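Local structure of putative esterase/lipase/thioesterase (2PBL) at residues 18-23 with 242-247; 29-34 with 54-59; 43-46 with 50-53; 92-97 with 130-135; 143-146 with 150-153. The protein probably hydrolyses ester or thioester bonds, as an alpha/beta-hydrolase-fold enzyme whose natural substrate is not established. All coordinates share one frame; numbering follows the deposited sequence.

Contacts 2, 3 and 4 all reach the mixed central sheet: contact 3 pairs its two hairpin strands, contact 2 lays helix 20-35 against one of them, and contact 4 bridges two strands that are not neighbours. Contacts 2 and 4 touch through Phe56 and Val96. Contact 5 follows contact 4 in the chain, and Leu133 packs on Met146 between them. Contacts 2, 4 and 5 are buried and mainly apolar, though arginines take part in contacts 2 and 5. Contacts 1 and 3 lie nearer the surface and add waters to their ring packing, but only contact 3 has direct hydrogen bonds across. Contact 1 shares helix 20-35 with contact 2.

Contact 1 of 5, residues 18-23 with 242-247; sequences ADYPPR and HFNVIE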
# COMPACT_ATOMS: atom_id res chain seq x y z
N ALA A 18 12.73 -5.82 15.16
CA ALA A 18 11.88 -5.71 16.34
C ALA A 18 11.56 -4.29 16.75
O ALA A 18 10.54 -4.03 17.44
CB ALA A 18 12.59 -6.38 17.52
N ASP A 19 12.45 -3.39 16.40
CA ASP A 19 12.27 -2.02 16.77
C ASP A 19 11.37 -1.23 15.83
O ASP A 19 10.89 -0.19 16.21
CB ASP A 19 13.63 -1.34 16.82
CG ASP A 19 14.56 -1.96 17.90
OD1 ASP A 19 14.05 -2.37 18.98
OD2 ASP A 19 15.79 -2.03 17.64
N TYR A 20 11.12 -1.72 14.62
CA TYR A 20 10.30 -0.91 13.70
C TYR A 20 8.85 -0.63 14.18
O TYR A 20 8.43 0.51 14.14
CB TYR A 20 10.35 -1.49 12.27
CG TYR A 20 11.66 -1.13 11.59
CD1 TYR A 20 12.78 -1.96 11.70
CD2 TYR A 20 11.79 0.04 10.85
CE1 TYR A 20 13.99 -1.62 11.07
CE2 TYR A 20 12.98 0.38 10.24
CZ TYR A 20 14.08 -0.44 10.36
OH TYR A 20 15.25 -0.09 9.75
N PRO A 21 8.09 -1.66 14.57
CA PRO A 21 6.71 -1.42 15.00
C PRO A 21 6.54 -0.37 16.07
O PRO A 21 5.71 0.53 15.92
CB PRO A 21 6.23 -2.80 15.42
CG PRO A 21 6.98 -3.71 14.54
CD PRO A 21 8.37 -3.10 14.51
N PRO A 22 7.30 -0.47 17.17
CA PRO A 22 7.12 0.57 18.17
C PRO A 22 7.50 1.97 17.71
O PRO A 22 6.82 2.96 18.06
CB PRO A 22 8.01 0.10 19.33
CG PRO A 22 8.93 -0.87 18.77
CD PRO A 22 8.27 -1.49 17.60
N ARG A 23 8.55 2.07 16.91
CA ARG A 23 9.00 3.37 16.46
C ARG A 23 8.03 3.98 15.44
O ARG A 23 7.87 5.19 15.41
CB ARG A 23 10.39 3.29 15.87
CG ARG A 23 11.40 2.91 16.93
CD ARG A 23 12.72 2.61 16.34
NE ARG A 23 13.65 2.20 17.39
CZ ARG A 23 14.93 1.89 17.18
NH1 ARG A 23 15.45 1.95 15.96
NH2 ARG A 23 15.68 1.52 18.21
N HIS A 242 12.99 -4.29 3.55
CA HIS A 242 11.52 -4.21 3.53
C HIS A 242 10.92 -3.19 4.46
O HIS A 242 9.81 -2.71 4.22
CB HIS A 242 10.93 -5.62 3.80
CG HIS A 242 9.53 -5.81 3.33
ND1 HIS A 242 9.19 -5.79 1.99
CD2 HIS A 242 8.39 -6.07 4.00
CE1 HIS A 242 7.89 -6.00 1.86
NE2 HIS A 242 7.39 -6.21 3.07
N PHE A 243 11.63 -2.87 5.54
CA PHE A 243 11.10 -1.97 6.53
C PHE A 243 11.52 -0.53 6.41
O PHE A 243 10.77 0.31 6.83
CB PHE A 243 11.38 -2.48 7.94
CG PHE A 243 10.73 -3.78 8.27
CD1 PHE A 243 9.71 -4.32 7.51
CD2 PHE A 243 11.08 -4.42 9.45
CE1 PHE A 243 9.15 -5.53 7.86
CE2 PHE A 243 10.50 -5.62 9.81
CZ PHE A 243 9.54 -6.16 9.02
N ASN A 244 12.69 -0.22 5.85
CA ASN A 244 13.07 1.19 5.68
C ASN A 244 12.87 1.75 4.26
O ASN A 244 13.10 2.96 4.01
CB ASN A 244 14.48 1.51 6.19
CG ASN A 244 15.55 0.85 5.43
OD1 ASN A 244 15.31 0.05 4.52
ND2 ASN A 244 16.80 1.18 5.80
N VAL A 245 12.45 0.89 3.33
CA VAL A 245 12.14 1.26 1.93
C VAL A 245 11.08 2.36 1.86
O VAL A 245 11.15 3.24 1.02
CB VAL A 245 11.72 0.02 1.06
CG1 VAL A 245 10.39 -0.56 1.48
CG2 VAL A 245 11.68 0.39 -0.41
N ILE A 246 10.14 2.32 2.81
CA ILE A 246 9.07 3.31 2.94
C ILE A 246 9.49 4.60 3.63
O ILE A 246 8.78 5.60 3.58
CB ILE A 246 7.86 2.71 3.72
CG1 ILE A 246 8.23 2.38 5.19
CG2 ILE A 246 7.31 1.50 3.00
CD1 ILE A 246 7.10 1.67 5.99
N GLU A 247 10.65 4.59 4.28
CA GLU A 247 11.08 5.78 5.04
C GLU A 247 11.13 7.07 4.28
O GLU A 247 10.68 8.08 4.82
CB GLU A 247 12.39 5.55 5.81
CG GLU A 247 12.16 4.61 6.95
CD GLU A 247 13.39 4.29 7.83
OE1 GLU A 247 14.56 4.69 7.49
OE2 GLU A 247 13.15 3.62 8.87
O HOH W 1 15.48 2.43 9.87
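Phe243 meets Tyr20 in two ways. Its CB sits almost squarely over the centre of the Tyr20 ring, 3.8 Å from the centroid and 7° off the normal, a CH-pi contact. Its own ring then turns an edge toward that same Tyr20 ring in an offset edge-to-face pair, with planes at 62° and Phe243 CD2 3.7 Å from Tyr20 CD1. Tyr20 carries CG anti to its carbonyl carbon (chi1 -76°), which lays the ring face against Phe243. At the other end of the tyrosine, Asn244 CB lies 4.0 Å from Tyr20 OH. Glu247 comes to the ring edge near its plane, OE2 standing 3.5 Å from Tyr20 CE2. One water ties the polar ends together: it lies 2.5 Å from Tyr20 OH and donates to Glu247 OE2 at 2.8 Å, so the water links hydroxyl and carboxylate, which form no direct hydrogen bond.

Farther out, a type I turn from Asn244 to Glu247, with Glu247 N bonded to Asn244 O, brings the glutamate back beside the tyrosine. Asn244 OD1 accepts from His241 N, so its amide oxygen is held within the loop. Just before Phe243 in the chain, His242 NE2 and ND1 hydrogen-bond Ser137 OG and Glu215 OE1. That geometry is consistent with the Ser-His-Glu catalytic triad of an alpha/beta hydrolase, and the contact thus packs the N-terminal part of helix 20-35 on the loop that bears the probable catalytic histidine.

Contact 2 of 5, residues 29-34 with 54-59; sequences EDFRNS and DLFLPE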
# COMPACT_ATOMS: atom_id res chain seq x y z
N GLU A 29 1.96 8.64 15.89
CA GLU A 29 1.23 9.36 16.94
C GLU A 29 1.70 10.81 17.05
O GLU A 29 0.88 11.73 17.06
CB GLU A 29 1.37 8.64 18.28
CG GLU A 29 0.46 9.17 19.40
CD GLU A 29 0.56 8.28 20.66
OE1 GLU A 29 1.63 8.26 21.33
OE2 GLU A 29 -0.45 7.59 20.98
N ASP A 30 3.02 11.02 17.13
CA ASP A 30 3.58 12.38 17.20
C ASP A 30 3.15 13.25 16.01
O ASP A 30 2.82 14.43 16.16
CB ASP A 30 5.11 12.37 17.21
CG ASP A 30 5.71 11.81 18.51
OD1 ASP A 30 4.93 11.42 19.42
OD2 ASP A 30 6.96 11.78 18.61
N PHE A 31 3.19 12.66 14.81
CA PHE A 31 2.76 13.36 13.61
C PHE A 31 1.29 13.75 13.71
O PHE A 31 0.94 14.85 13.39
CB PHE A 31 3.00 12.50 12.35
CG PHE A 31 2.29 13.02 11.12
CD1 PHE A 31 2.84 14.03 10.34
CD2 PHE A 31 1.02 12.53 10.78
CE1 PHE A 31 2.16 14.53 9.24
CE2 PHE A 31 0.34 13.00 9.68
CZ PHE A 31 0.91 14.00 8.90
N ARG A 32 0.42 12.83 14.12
CA ARG A 32 -1.00 13.17 14.18
C ARG A 32 -1.21 14.34 15.11
O ARG A 32 -1.89 15.30 14.78
CB ARG A 32 -1.84 11.98 14.64
CG ARG A 32 -2.00 10.87 13.61
CD ARG A 32 -2.98 9.81 14.02
NE ARG A 32 -2.56 9.07 15.21
CZ ARG A 32 -1.76 8.00 15.21
NH1 ARG A 32 -1.23 7.52 14.10
NH2 ARG A 32 -1.48 7.41 16.35
N ASN A 33 -0.61 14.24 16.29
CA ASN A 33 -0.71 15.29 17.29
C ASN A 33 -0.21 16.62 16.79
O ASN A 33 -0.78 17.65 17.12
CB ASN A 33 0.04 14.90 18.56
CG ASN A 33 -0.63 13.77 19.30
OD1 ASN A 33 -1.82 13.50 19.14
ND2 ASN A 33 0.15 13.08 20.13
N SER A 34 0.82 16.61 15.95
CA SER A 34 1.39 17.83 15.38
C SER A 34 0.49 18.55 14.39
O SER A 34 0.57 19.78 14.21
CB SER A 34 2.70 17.50 14.65
OG SER A 34 2.46 16.69 13.50
N ASP A 54 -7.83 7.70 7.78
CA ASP A 54 -7.37 8.98 8.25
C ASP A 54 -7.12 9.84 7.00
O ASP A 54 -6.68 9.35 5.94
CB ASP A 54 -6.11 8.85 9.09
CG ASP A 54 -6.36 8.18 10.47
OD1 ASP A 54 -7.50 8.07 10.97
OD2 ASP A 54 -5.35 7.75 11.05
N LEU A 55 -7.48 11.10 7.10
CA LEU A 55 -7.29 12.07 6.05
C LEU A 55 -6.50 13.26 6.60
O LEU A 55 -6.95 13.98 7.51
CB LEU A 55 -8.62 12.52 5.48
CG LEU A 55 -8.58 13.44 4.27
CD1 LEU A 55 -7.85 12.80 3.07
CD2 LEU A 55 -10.02 13.76 3.88
N PHE A 56 -5.31 13.41 6.05
CA PHE A 56 -4.39 14.48 6.40
C PHE A 56 -4.42 15.54 5.31
O PHE A 56 -4.11 15.27 4.15
CB PHE A 56 -2.97 13.95 6.65
CG PHE A 56 -2.95 12.84 7.66
CD1 PHE A 56 -3.26 13.10 8.99
CD2 PHE A 56 -2.71 11.53 7.28
CE1 PHE A 56 -3.32 12.08 9.90
CE2 PHE A 56 -2.77 10.50 8.21
CZ PHE A 56 -3.06 10.79 9.51
N LEU A 57 -4.73 16.77 5.72
CA LEU A 57 -4.89 17.89 4.80
C LEU A 57 -3.68 18.76 4.81
O LEU A 57 -3.12 18.99 5.91
CB LEU A 57 -6.07 18.74 5.23
CG LEU A 57 -7.38 17.97 5.34
CD1 LEU A 57 -8.46 18.80 5.94
CD2 LEU A 57 -7.83 17.43 3.99
N PRO A 58 -3.28 19.29 3.62
CA PRO A 58 -2.17 20.22 3.53
C PRO A 58 -2.69 21.57 3.97
O PRO A 58 -3.87 21.73 4.23
CB PRO A 58 -1.84 20.25 2.03
CG PRO A 58 -3.12 20.00 1.37
CD PRO A 58 -3.91 19.09 2.30
N GLU A 59 -1.79 22.54 4.05
CA GLU A 59 -2.23 23.87 4.46
C GLU A 59 -3.08 24.59 3.43
O GLU A 59 -4.06 25.22 3.79
CB GLU A 59 -1.04 24.72 4.86
CG GLU A 59 -0.49 24.36 6.20
CD GLU A 59 0.46 25.43 6.67
OE1 GLU A 59 1.62 25.43 6.24
OE2 GLU A 59 0.01 26.25 7.47
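Aromatic packing carries the contact: Phe31 drives one ring atom, CE2, into the face of Phe56. CE2 stands 3.6 Å above the Phe56 plane and over its centre, with CD1 of Phe56 the nearest atom at 3.7 Å. The planes are 77° apart and the centroids 5.1 Å, an edge-to-face (T-shaped) pair. Phe31 leaves the helix with CG anti to the backbone N (chi1 166°), extending the ring toward the strand.

Aliphatic contact comes from Arg32, whose CG lies 4.1 Å from Phe56 CE1. Its chain then bends at chi3 (-65°), and the guanidinium is held by Ser80 O and Ser83 OG through NH1.

Between charges the link is loose. Arg32 CD lies 4.3 Å from Asp54 OD2, but NH1 and that oxygen are 5.1 Å apart and form no bond; OD1 of Asp54 is taken by Lys79 and by Asn42 N. The axes of helix 29-34 and strand 54-56 pass 11.0 Å apart, a gap bridged by the rings, with Val87 and Leu90 of helix 87-91 also against Phe31. The helix is therefore joined to the sheet chiefly by ring packing, while the opposite charges nearby may add a weak long-range attraction.

Contact 3 of 5, residues 43-46 with 50-53; sequences LSYG and RHKF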
# COMPACT_ATOMS: atom_id res chain seq x y z
N LEU A 43 -12.32 8.60 9.70
CA LEU A 43 -13.43 8.83 8.83
C LEU A 43 -13.88 7.44 8.38
O LEU A 43 -13.06 6.58 8.16
CB LEU A 43 -13.01 9.69 7.65
CG LEU A 43 -12.58 11.13 7.91
CD1 LEU A 43 -12.32 11.86 6.58
CD2 LEU A 43 -13.60 11.90 8.76
N SER A 44 -15.19 7.22 8.26
CA SER A 44 -15.70 5.92 7.88
C SER A 44 -15.80 5.74 6.39
O SER A 44 -16.15 6.66 5.67
CB SER A 44 -17.12 5.65 8.45
OG SER A 44 -17.05 5.20 9.80
N TYR A 45 -15.46 4.55 5.92
CA TYR A 45 -15.75 4.19 4.52
C TYR A 45 -16.72 3.00 4.51
O TYR A 45 -17.19 2.58 3.45
CB TYR A 45 -14.50 3.90 3.68
CG TYR A 45 -13.69 2.66 4.05
CD1 TYR A 45 -14.08 1.38 3.62
CD2 TYR A 45 -12.52 2.76 4.78
CE1 TYR A 45 -13.36 0.27 3.93
CE2 TYR A 45 -11.76 1.63 5.08
CZ TYR A 45 -12.17 0.40 4.67
OH TYR A 45 -11.39 -0.67 5.01
N GLY A 46 -17.01 2.46 5.68
CA GLY A 46 -17.87 1.30 5.81
C GLY A 46 -18.39 1.23 7.22
O GLY A 46 -18.08 2.08 8.04
N ARG A 50 -13.15 -1.58 11.51
CA ARG A 50 -11.87 -1.30 10.81
C ARG A 50 -12.10 -0.69 9.41
O ARG A 50 -11.15 -0.56 8.61
CB ARG A 50 -10.98 -2.53 10.75
CG ARG A 50 -10.49 -3.00 12.10
CD ARG A 50 -9.79 -4.31 12.04
NE ARG A 50 -8.57 -4.25 11.23
CZ ARG A 50 -7.35 -4.02 11.70
NH1 ARG A 50 -7.13 -3.85 13.00
NH2 ARG A 50 -6.34 -3.95 10.86
N HIS A 51 -13.35 -0.31 9.11
CA HIS A 51 -13.63 0.41 7.85
C HIS A 51 -13.47 1.92 8.00
O HIS A 51 -14.38 2.70 7.70
CB HIS A 51 -15.00 0.05 7.28
CG HIS A 51 -15.17 -1.41 7.00
ND1 HIS A 51 -16.38 -2.03 6.99
CD2 HIS A 51 -14.25 -2.38 6.78
CE1 HIS A 51 -16.22 -3.32 6.76
NE2 HIS A 51 -14.93 -3.55 6.62
N LYS A 52 -12.26 2.33 8.35
CA LYS A 52 -11.96 3.70 8.63
C LYS A 52 -10.71 4.12 7.90
O LYS A 52 -9.89 3.26 7.59
CB LYS A 52 -11.61 3.85 10.11
CG LYS A 52 -12.59 3.29 11.11
CD LYS A 52 -13.78 4.14 11.28
CE LYS A 52 -14.66 3.54 12.39
NZ LYS A 52 -15.98 4.16 12.48
N PHE A 53 -10.59 5.43 7.66
CA PHE A 53 -9.39 6.03 7.12
C PHE A 53 -9.11 7.37 7.77
O PHE A 53 -10.02 8.03 8.28
CB PHE A 53 -9.41 6.18 5.59
CG PHE A 53 -10.42 7.18 5.06
CD1 PHE A 53 -11.76 6.84 4.92
CD2 PHE A 53 -10.01 8.42 4.61
CE1 PHE A 53 -12.68 7.76 4.43
CE2 PHE A 53 -10.92 9.34 4.08
CZ PHE A 53 -12.26 8.99 3.98
O HOH W 2 -16.05 6.86 11.51
O HOH W 3 -16.75 2.15 10.20
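Backbone hydrogen bonds join Leu43 and Phe53 as an antiparallel hydrogen-bonded pair: each N donates to the other's O at 2.8 Å. Ser44 and Lys52 form the next, non-hydrogen-bonded pair. At the turn, His51 O accepts a nearly straight bond from Tyr45 N (2.8 Å, 173°) and a weak one from Gly46 N, while His51 centres an inverse gamma turn.

Ring contacts come in two places. On the sheet face of Leu43 and Phe53, Leu43 CB lies over the Phe53 ring, 3.9 Å from its centroid, and Leu43 CD1 touches Phe53 CE2 and CZ. At the loop end of the hairpin, chi1 of 67° turns the Tyr45 ring against His51, whose CB lies over one face, 3.9 Å from the centroid. Tyr45 OH bonds Ser100 O.

Water-mediated links lie on the side of Ser44 and Lys52. Lys52 NZ donates to a water 2.9 Å away that also bonds Ser44 OG, and to a second water lying 2.5 Å from Gly46 O.

The hairpin of strands 39-44 and 52-56 is thus fastened by backbone bonds, with apolar carbon against one side and, on the other, an ammonium that waters solvate and link to Ser44 OG.

Contact 4 of 5, residues 92-97 with 130-135; sequences KGWAVA and PIVLAG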
# COMPACT_ATOMS: atom_id res chain seq x y z
N LYS A 92 4.11 18.91 -0.54
CA LYS A 92 3.93 19.24 -1.95
C LYS A 92 2.47 19.64 -2.25
O LYS A 92 2.12 19.94 -3.40
CB LYS A 92 4.38 18.08 -2.84
CG LYS A 92 5.91 17.84 -2.82
CD LYS A 92 6.34 16.89 -3.94
CE LYS A 92 6.43 17.52 -5.34
NZ LYS A 92 6.69 16.49 -6.45
N GLY A 93 1.61 19.66 -1.23
CA GLY A 93 0.23 20.09 -1.37
C GLY A 93 -0.83 19.03 -1.60
O GLY A 93 -1.95 19.37 -1.92
N TRP A 94 -0.47 17.76 -1.41
CA TRP A 94 -1.42 16.66 -1.55
C TRP A 94 -2.12 16.37 -0.23
O TRP A 94 -1.51 16.43 0.84
CB TRP A 94 -0.68 15.39 -1.95
CG TRP A 94 -0.13 15.48 -3.32
CD1 TRP A 94 0.98 16.16 -3.69
CD2 TRP A 94 -0.69 14.95 -4.51
NE1 TRP A 94 1.17 16.08 -5.04
CE2 TRP A 94 0.16 15.32 -5.58
CE3 TRP A 94 -1.82 14.16 -4.79
CZ2 TRP A 94 -0.09 14.97 -6.90
CZ3 TRP A 94 -2.06 13.79 -6.10
CH2 TRP A 94 -1.22 14.21 -7.14
N ALA A 95 -3.41 16.05 -0.31
CA ALA A 95 -4.10 15.51 0.86
C ALA A 95 -3.71 14.05 0.89
O ALA A 95 -3.45 13.45 -0.14
CB ALA A 95 -5.60 15.64 0.76
N VAL A 96 -3.64 13.45 2.07
CA VAL A 96 -3.19 12.07 2.15
C VAL A 96 -4.15 11.18 2.92
O VAL A 96 -4.44 11.45 4.09
CB VAL A 96 -1.76 12.02 2.79
CG1 VAL A 96 -1.29 10.58 2.95
CG2 VAL A 96 -0.78 12.83 1.94
N ALA A 97 -4.64 10.12 2.28
CA ALA A 97 -5.55 9.21 2.93
C ALA A 97 -4.85 7.91 3.27
O ALA A 97 -4.13 7.38 2.43
CB ALA A 97 -6.78 8.93 2.02
N PRO A 130 -6.42 14.98 -9.16
CA PRO A 130 -5.88 13.71 -9.49
C PRO A 130 -5.65 12.85 -8.23
O PRO A 130 -5.48 13.36 -7.11
CB PRO A 130 -4.56 14.05 -10.16
CG PRO A 130 -4.17 15.33 -9.54
CD PRO A 130 -5.47 16.07 -9.50
N ILE A 131 -5.61 11.55 -8.45
CA ILE A 131 -5.39 10.61 -7.40
C ILE A 131 -4.09 9.84 -7.68
O ILE A 131 -3.87 9.40 -8.81
CB ILE A 131 -6.54 9.59 -7.34
CG1 ILE A 131 -7.85 10.33 -7.05
CG2 ILE A 131 -6.18 8.48 -6.32
CD1 ILE A 131 -9.10 9.48 -7.07
N VAL A 132 -3.26 9.70 -6.65
CA VAL A 132 -2.04 8.89 -6.70
C VAL A 132 -2.13 7.87 -5.57
O VAL A 132 -2.60 8.16 -4.46
CB VAL A 132 -0.72 9.70 -6.72
CG1 VAL A 132 -0.59 10.53 -8.03
CG2 VAL A 132 -0.55 10.59 -5.44
N LEU A 133 -1.67 6.66 -5.87
CA LEU A 133 -1.72 5.54 -4.96
C LEU A 133 -0.35 5.00 -4.69
O LEU A 133 0.43 4.82 -5.62
CB LEU A 133 -2.53 4.40 -5.61
CG LEU A 133 -4.02 4.64 -5.96
CD1 LEU A 133 -4.68 3.37 -6.47
CD2 LEU A 133 -4.77 5.27 -4.79
N ALA A 134 -0.06 4.73 -3.42
CA ALA A 134 1.13 3.94 -3.09
C ALA A 134 0.75 3.00 -1.96
O ALA A 134 -0.18 3.25 -1.21
CB ALA A 134 2.32 4.80 -2.69
N GLY A 135 1.48 1.92 -1.87
CA GLY A 135 1.18 0.90 -0.87
C GLY A 135 2.36 -0.04 -0.72
O GLY A 135 3.07 -0.34 -1.70
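Two parallel strands of the alpha/beta-hydrolase sheet, 94-99 and 131-136, are joined here by side chains, since strand 64-69 runs between them and pairs with both. The reach is made by Trp94, whose indole extends across to the start of the second strand. Val132 comes onto the face of its six-membered ring: CG2 lies 4.0 Å from the centroid, 27° off the normal, and 3.6 Å from Trp94 CZ3. The other branch, Val132 CG1, meets the far corner of the ring at CH2, 3.8 Å away, and so both methyls lie against the benzo part. Pro130 meets the same end of the indole, with CG 4.0 Å from Trp94 CH2 and its carbonyl O 3.6 Å from CZ3. Trp94 carries CG anti to its carbonyl carbon (chi1 -68°) and chi2 of 77° sets the indole so that its benzo part leads.

Before it, Gly93, just past helix 87-91, closes that helix with a Schellman motif at positive phi, turning the chain into the strand. Thr261 of helix 255-261 also touches Trp94, and Ile260 touches Val132, so that helix covers this part of the sheet. Strand 131-136 runs on to Gly135, at the start of a probable nucleophile elbow. With an alanine in place of the tryptophan, the valine methyls and the proline ring would probably lose their shared partner and a gap would open beside strand 64-69. No hydrogen bond crosses between the two segments; their cohesion is chiefly dispersion between a large aromatic surface and aliphatic carbon, in a buried setting.

Contact 5 of 5, residues 143-146 with 150-153; sequences VARM and EVLP
Val151 sets its two methyls against two different side chains near the C-terminal part of helix 138-145. CG1 lies 3.7 Å from CE of Met146, a selenomethionine, while CG2 approaches Arg145 NH2 at 3.7 Å, obliquely to the guanidinium. The fork follows from chi1 of 177°, which puts CG1 anti to the backbone N and CG2 anti to the carbonyl carbon; CB itself rests 3.7 Å from Arg145 O.

Arg145 is folded rather than extended, bent at both chi2 and chi3 (-69° and -70°), which brings its guanidinium toward Val151 CG2. There the group is anchored by charge: NE pairs with Glu194 and NH1 with Asp148, so its position beside CG2 is set largely by carboxylates. An alanine in place of the valine would probably leave the selenomethionine methyl and the guanidinium without the branches that pack on them.

The segments flank the three-residue link that follows helix 138-145, the helix that comes after strand 131-136 and the probable nucleophile elbow of the alpha/beta-hydrolase fold, and lead to Pro153, the N-cap of helix 154-157.

Met146 is bent at chi2 and chi3, which carries CE to Val151 CG1 and SE to within 4.2 Å of Leu152 CD1, the selenomethionine and leucine side chains meeting at about a right angle. Leu152 carries CG anti to its backbone N and lays CD2 3.4 Å from Met146 O, a carbon-to-carbonyl contact and not a hydrogen bond. Leu152 also meets Ser117 and Ile160, and Met146 packs on Ile116 and Leu133, which places both in the layer between helix 109-126 and the sheet.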
# COMPACT_ATOMS: atom_id res chain seq x y z
N VAL A 143 -2.92 -1.65 -3.76
CA VAL A 143 -3.00 -0.51 -4.68
C VAL A 143 -2.93 -0.97 -6.14
O VAL A 143 -3.56 -0.37 -6.99
CB VAL A 143 -2.01 0.66 -4.38
CG1 VAL A 143 -2.37 1.33 -3.05
CG2 VAL A 143 -0.55 0.23 -4.45
N ALA A 144 -2.21 -2.06 -6.43
CA ALA A 144 -2.15 -2.61 -7.78
C ALA A 144 -3.55 -3.10 -8.28
O ALA A 144 -3.93 -2.82 -9.40
CB ALA A 144 -1.17 -3.71 -7.84
N ARG A 145 -4.31 -3.70 -7.40
CA ARG A 145 -5.68 -4.16 -7.69
C ARG A 145 -6.64 -3.03 -7.99
O ARG A 145 -7.73 -3.27 -8.55
CB ARG A 145 -6.21 -4.92 -6.47
CG ARG A 145 -5.41 -6.12 -6.06
CD ARG A 145 -5.55 -7.21 -7.09
NE ARG A 145 -6.93 -7.74 -7.03
CZ ARG A 145 -7.86 -7.73 -7.99
NH1 ARG A 145 -7.68 -7.21 -9.20
NH2 ARG A 145 -9.04 -8.25 -7.70
N MSE A 146 -6.32 -1.81 -7.54
CA MSE A 146 -7.18 -0.64 -7.78
C MSE A 146 -7.21 -0.23 -9.24
O MSE A 146 -8.07 0.56 -9.62
CB MSE A 146 -6.75 0.52 -6.92
CG MSE A 146 -6.89 0.31 -5.41
SE MSE A 146 -8.71 -0.22 -4.95
CE MSE A 146 -8.40 -2.26 -4.82
N GLU A 150 -12.98 -3.64 -12.83
CA GLU A 150 -14.03 -4.44 -12.20
C GLU A 150 -14.05 -4.24 -10.70
O GLU A 150 -15.01 -4.57 -10.01
CB GLU A 150 -13.80 -5.91 -12.57
CG GLU A 150 -14.94 -6.81 -12.30
CD GLU A 150 -14.71 -8.22 -12.82
OE1 GLU A 150 -14.77 -8.40 -14.06
OE2 GLU A 150 -14.57 -9.17 -12.01
N VAL A 151 -12.95 -3.71 -10.16
CA VAL A 151 -12.82 -3.46 -8.74
C VAL A 151 -13.18 -2.03 -8.30
O VAL A 151 -13.98 -1.85 -7.37
CB VAL A 151 -11.41 -3.87 -8.25
CG1 VAL A 151 -11.21 -3.57 -6.79
CG2 VAL A 151 -11.18 -5.38 -8.52
N LEU A 152 -12.60 -1.02 -8.95
CA LEU A 152 -12.81 0.39 -8.57
C LEU A 152 -13.73 1.10 -9.60
O LEU A 152 -13.62 0.81 -10.77
CB LEU A 152 -11.43 1.07 -8.54
CG LEU A 152 -11.35 2.48 -7.98
CD1 LEU A 152 -11.50 2.44 -6.51
CD2 LEU A 152 -10.02 3.08 -8.36
N PRO A 153 -14.69 1.94 -9.16
CA PRO A 153 -15.58 2.61 -10.10
C PRO A 153 -14.82 3.45 -11.13
O PRO A 153 -13.78 4.01 -10.79
CB PRO A 153 -16.46 3.53 -9.21
CG PRO A 153 -16.40 2.93 -7.87
CD PRO A 153 -15.04 2.26 -7.77